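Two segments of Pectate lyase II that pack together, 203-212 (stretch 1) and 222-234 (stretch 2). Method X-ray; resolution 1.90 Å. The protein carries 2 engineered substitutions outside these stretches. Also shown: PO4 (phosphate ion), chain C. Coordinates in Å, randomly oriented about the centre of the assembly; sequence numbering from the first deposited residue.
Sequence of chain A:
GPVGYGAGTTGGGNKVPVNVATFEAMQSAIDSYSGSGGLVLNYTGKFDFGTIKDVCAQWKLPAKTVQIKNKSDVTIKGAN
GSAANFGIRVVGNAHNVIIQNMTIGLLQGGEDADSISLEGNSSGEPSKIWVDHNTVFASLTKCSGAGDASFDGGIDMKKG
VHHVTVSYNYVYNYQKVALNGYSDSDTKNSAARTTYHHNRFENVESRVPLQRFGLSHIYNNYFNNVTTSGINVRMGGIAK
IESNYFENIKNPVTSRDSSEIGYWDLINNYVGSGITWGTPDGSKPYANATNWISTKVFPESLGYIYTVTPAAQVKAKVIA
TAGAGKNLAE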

# COMPACT_ATOMS: atom_id res chain seq x y z
N ASN A 203 -4.26 10.23 -9.61
CA ASN A 203 -4.07 11.56 -9.01
C ASN A 203 -3.25 11.47 -7.73
O ASN A 203 -3.69 11.85 -6.64
CB ASN A 203 -5.41 12.27 -8.79
CG ASN A 203 -6.20 12.46 -10.07
OD1 ASN A 203 -7.25 11.84 -10.26
ND2 ASN A 203 -5.69 13.29 -10.97
N VAL A 204 -2.04 10.92 -7.87
CA VAL A 204 -1.11 10.75 -6.76
C VAL A 204 0.24 11.35 -7.16
O VAL A 204 0.45 11.66 -8.33
CB VAL A 204 -0.95 9.25 -6.35
CG1 VAL A 204 -2.27 8.69 -5.81
CG2 VAL A 204 -0.43 8.40 -7.51
N GLU A 205 1.15 11.51 -6.21
CA GLU A 205 2.43 12.16 -6.51
C GLU A 205 3.62 11.21 -6.63
O GLU A 205 4.29 11.21 -7.66
CB GLU A 205 2.72 13.30 -5.52
CG GLU A 205 1.78 14.48 -5.66
CD GLU A 205 2.32 15.77 -5.06
OE1 GLU A 205 1.62 16.80 -5.17
OE2 GLU A 205 3.43 15.77 -4.47
N SER A 206 3.87 10.41 -5.60
CA SER A 206 5.06 9.57 -5.56
C SER A 206 4.91 8.34 -4.65
O SER A 206 3.88 8.17 -3.99
CB SER A 206 6.28 10.39 -5.11
OG SER A 206 6.19 10.71 -3.74
N ARG A 207 5.95 7.51 -4.64
CA ARG A 207 6.00 6.26 -3.87
C ARG A 207 4.94 5.29 -4.35
O ARG A 207 4.01 4.96 -3.61
CB ARG A 207 5.82 6.51 -2.36
CG ARG A 207 6.81 7.44 -1.68
CD ARG A 207 6.57 7.33 -0.19
NE ARG A 207 7.41 8.22 0.62
CZ ARG A 207 7.24 8.41 1.93
NH1 ARG A 207 6.27 7.78 2.59
NH2 ARG A 207 8.04 9.24 2.58
N VAL A 208 5.06 4.81 -5.58
CA VAL A 208 4.02 3.96 -6.16
C VAL A 208 4.51 2.59 -6.68
O VAL A 208 4.25 2.24 -7.84
CB VAL A 208 3.20 4.71 -7.26
CG1 VAL A 208 1.78 4.24 -7.24
CG2 VAL A 208 3.23 6.23 -7.04
N PRO A 209 5.21 1.80 -5.84
CA PRO A 209 5.68 2.05 -4.48
C PRO A 209 7.11 2.60 -4.44
O PRO A 209 7.82 2.55 -5.44
CB PRO A 209 5.66 0.65 -3.86
CG PRO A 209 6.01 -0.25 -5.01
CD PRO A 209 5.56 0.44 -6.28
N LEU A 210 7.50 3.14 -3.29
CA LEU A 210 8.91 3.38 -3.02
C LEU A 210 9.43 2.09 -2.39
O LEU A 210 9.04 1.75 -1.27
CB LEU A 210 9.11 4.57 -2.08
CG LEU A 210 10.51 5.16 -1.86
CD1 LEU A 210 10.42 6.40 -0.98
CD2 LEU A 210 11.51 4.16 -1.26
N GLN A 211 10.29 1.38 -3.11
CA GLN A 211 10.83 0.12 -2.62
C GLN A 211 12.30 0.24 -2.25
O GLN A 211 13.12 0.64 -3.07
CB GLN A 211 10.64 -1.00 -3.66
CG GLN A 211 11.17 -2.36 -3.22
CD GLN A 211 11.16 -3.40 -4.33
OE1 GLN A 211 10.48 -3.24 -5.34
NE2 GLN A 211 11.91 -4.48 -4.14
N ARG A 212 12.61 -0.09 -1.00
CA ARG A 212 14.00 -0.22 -0.55
C ARG A 212 14.26 -1.67 -0.16
O ARG A 212 13.55 -2.22 0.68
CB ARG A 212 14.25 0.68 0.66
CG ARG A 212 14.36 2.16 0.39
CD ARG A 212 14.71 2.86 1.69
NE ARG A 212 14.96 4.29 1.57
CZ ARG A 212 14.06 5.24 1.83
NH1 ARG A 212 12.83 4.91 2.21
NH2 ARG A 212 14.39 6.51 1.71
N TYR A 222 -2.98 -0.17 -12.45
CA TYR A 222 -3.30 0.94 -13.34
C TYR A 222 -2.82 2.25 -12.72
O TYR A 222 -3.19 2.59 -11.59
CB TYR A 222 -4.81 0.97 -13.64
CG TYR A 222 -5.30 2.22 -14.34
CD1 TYR A 222 -4.78 2.61 -15.58
CD2 TYR A 222 -6.31 3.01 -13.77
CE1 TYR A 222 -5.24 3.76 -16.22
CE2 TYR A 222 -6.77 4.16 -14.42
CZ TYR A 222 -6.24 4.52 -15.64
OH TYR A 222 -6.69 5.66 -16.28
N PHE A 223 -1.98 2.96 -13.47
CA PHE A 223 -1.42 4.25 -13.05
C PHE A 223 -1.99 5.34 -13.95
O PHE A 223 -1.98 5.21 -15.17
CB PHE A 223 0.11 4.25 -13.19
CG PHE A 223 0.82 3.21 -12.37
CD1 PHE A 223 1.57 3.58 -11.26
CD2 PHE A 223 0.77 1.86 -12.73
CE1 PHE A 223 2.25 2.62 -10.50
CE2 PHE A 223 1.44 0.90 -11.97
CZ PHE A 223 2.18 1.28 -10.86
N ASN A 224 -2.49 6.41 -13.33
CA ASN A 224 -2.98 7.56 -14.08
C ASN A 224 -2.82 8.83 -13.26
O ASN A 224 -3.23 8.88 -12.10
CB ASN A 224 -4.45 7.37 -14.49
CG ASN A 224 -4.95 8.48 -15.40
OD1 ASN A 224 -6.06 8.98 -15.22
ND2 ASN A 224 -4.14 8.85 -16.39
N ASN A 225 -2.23 9.85 -13.87
CA ASN A 225 -1.96 11.13 -13.21
C ASN A 225 -1.09 10.96 -11.96
O ASN A 225 -1.48 11.30 -10.84
CB ASN A 225 -3.26 11.90 -12.94
CG ASN A 225 -3.94 12.36 -14.22
OD1 ASN A 225 -5.12 12.11 -14.45
ND2 ASN A 225 -3.18 13.03 -15.08
N VAL A 226 0.10 10.41 -12.18
CA VAL A 226 1.13 10.27 -11.16
C VAL A 226 2.20 11.29 -11.52
O VAL A 226 2.87 11.17 -12.54
CB VAL A 226 1.71 8.83 -11.14
CG1 VAL A 226 2.68 8.66 -9.99
CG2 VAL A 226 0.58 7.79 -11.06
N THR A 227 2.34 12.31 -10.67
CA THR A 227 2.95 13.57 -11.09
C THR A 227 4.43 13.78 -10.77
O THR A 227 5.08 14.64 -11.38
CB THR A 227 2.13 14.79 -10.60
OG1 THR A 227 1.94 14.70 -9.18
CG2 THR A 227 0.76 14.83 -11.29
N THR A 228 4.98 13.01 -9.83
CA THR A 228 6.39 13.15 -9.45
C THR A 228 7.21 11.94 -9.90
O THR A 228 8.21 12.09 -10.61
CB THR A 228 6.56 13.42 -7.93
OG1 THR A 228 6.01 14.70 -7.61
CG2 THR A 228 8.03 13.40 -7.52
N SER A 229 6.80 10.75 -9.46
CA SER A 229 7.45 9.50 -9.84
C SER A 229 6.56 8.32 -9.47
O SER A 229 5.76 8.40 -8.54
CB SER A 229 8.82 9.36 -9.16
OG SER A 229 8.70 9.44 -7.75
N GLY A 230 6.71 7.22 -10.21
CA GLY A 230 5.89 6.03 -9.99
C GLY A 230 6.58 4.98 -9.14
O GLY A 230 6.79 5.18 -7.94
N ILE A 231 6.92 3.86 -9.77
CA ILE A 231 7.65 2.79 -9.11
C ILE A 231 9.10 3.24 -8.93
O ILE A 231 9.81 3.48 -9.90
CB ILE A 231 7.61 1.47 -9.92
CG1 ILE A 231 6.16 1.01 -10.12
CG2 ILE A 231 8.44 0.38 -9.24
CD1 ILE A 231 5.95 0.09 -11.32
N ASN A 232 9.52 3.35 -7.67
CA ASN A 232 10.87 3.79 -7.34
C ASN A 232 11.62 2.69 -6.59
O ASN A 232 11.41 2.50 -5.39
CB ASN A 232 10.83 5.09 -6.53
CG ASN A 232 12.16 5.82 -6.49
OD1 ASN A 232 13.14 5.40 -7.11
ND2 ASN A 232 12.20 6.93 -5.76
N VAL A 233 12.48 1.97 -7.30
CA VAL A 233 13.18 0.82 -6.74
C VAL A 233 14.59 1.23 -6.31
O VAL A 233 15.35 1.77 -7.11
CB VAL A 233 13.25 -0.36 -7.74
CG1 VAL A 233 13.70 -1.63 -7.03
CG2 VAL A 233 11.90 -0.59 -8.39
N ARG A 234 14.93 0.95 -5.06
CA ARG A 234 16.14 1.50 -4.44
C ARG A 234 16.84 0.49 -3.54
O ARG A 234 16.27 -0.55 -3.20
CB ARG A 234 15.79 2.75 -3.63
CG ARG A 234 15.35 3.95 -4.47
CD ARG A 234 14.32 4.80 -3.75
NE ARG A 234 14.92 5.63 -2.70
CZ ARG A 234 14.38 6.75 -2.21
NH1 ARG A 234 13.22 7.20 -2.68
NH2 ARG A 234 15.01 7.42 -1.26
P PO4 C . 12.92 10.63 -1.20
O1 PO4 C . 12.28 9.79 -2.28
O2 PO4 C . 11.85 11.23 -0.31
O3 PO4 C . 13.71 11.75 -1.85
O4 PO4 C . 13.85 9.77 -0.37
O HOH W 1 7.98 7.17 -6.55

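The two stretches lie side by side in parallel register, from Asn-203 beside Asn-225 through to Arg-212 beside Arg-234. Strands 210-212 and 231-234 run in nearly the same direction, 13° apart. Their ladder alternates: Asn-232 N donates to Pro-209 O (2.9 Å), Gln-211 N to Asn-232 O (2.8 Å) and Arg-234 N to Gln-211 O (2.7 Å). At the other end, Asn-203 N bonds Asn-224 O (3.0 Å), Val-204 N bonds Asn-225 O (3.0 Å), and Thr-227 N returns the bond to Val-204 O (3.1 Å).

Between these ladders the register slips by one residue, Ser-206 facing Ser-229, and is restored where Val-208 faces Gly-230. Glu-205 O absorbs the slip by accepting from both Thr-228 N (2.9 Å) and Ser-229 N (3.1 Å). Val-208 N then bonds Gly-230 O (2.9 Å), ahead of the cis peptide that leads into Pro-209. Arg-207 N, turned from the direct ladder, reaches water 1 instead, which donates to Gly-230 O and also hydrogen-bonds Ser-229 OG, filling the gap in the backbone pattern.

Like sits on like along the turn: both asparagines at the corners, Asn-203 and Asn-225, have positive phi and psi, a conformation asparagine tolerates better than most residues. Just beyond them, Val-204 and Val-226 share a face and touch through their CG2 atoms at 3.7 Å. Val-208 points toward the second stretch and extends this apolar patch, its CG2 3.9 Å from Val-226 CG1 and its CG1 3.7 Å from Phe-223 CE1. The edge of the Phe-223 ring also meets Val-208 O, CE1 lying 3.3 Å away; that buried carbonyl has no hydrogen-bonding partner.

On the strand pair, Gln-211 and Val-233 share one face, while Leu-210, Asn-232, Arg-212 and Arg-234 occupy the other. Arg-234 has the largest area covered by the opposite stretch, 99 Å². Its guanidinium has Leu-210 CD2 and Arg-212 CZ over one face, its flat surface suiting both an aliphatic neighbour and a second guanidinium. Arg-212 NH2 and Arg-234 NH2 come within 3.2 Å, two like-charged donors that do not bond. A phosphate, probably from the crystallisation liquor, lies at the edge of the Arg-234 group and supplies negative charge, accepting from NH1 at O1 and from NH2 at O4, each at 2.8 Å. In all, the contact buries 892 Å², counting both sides.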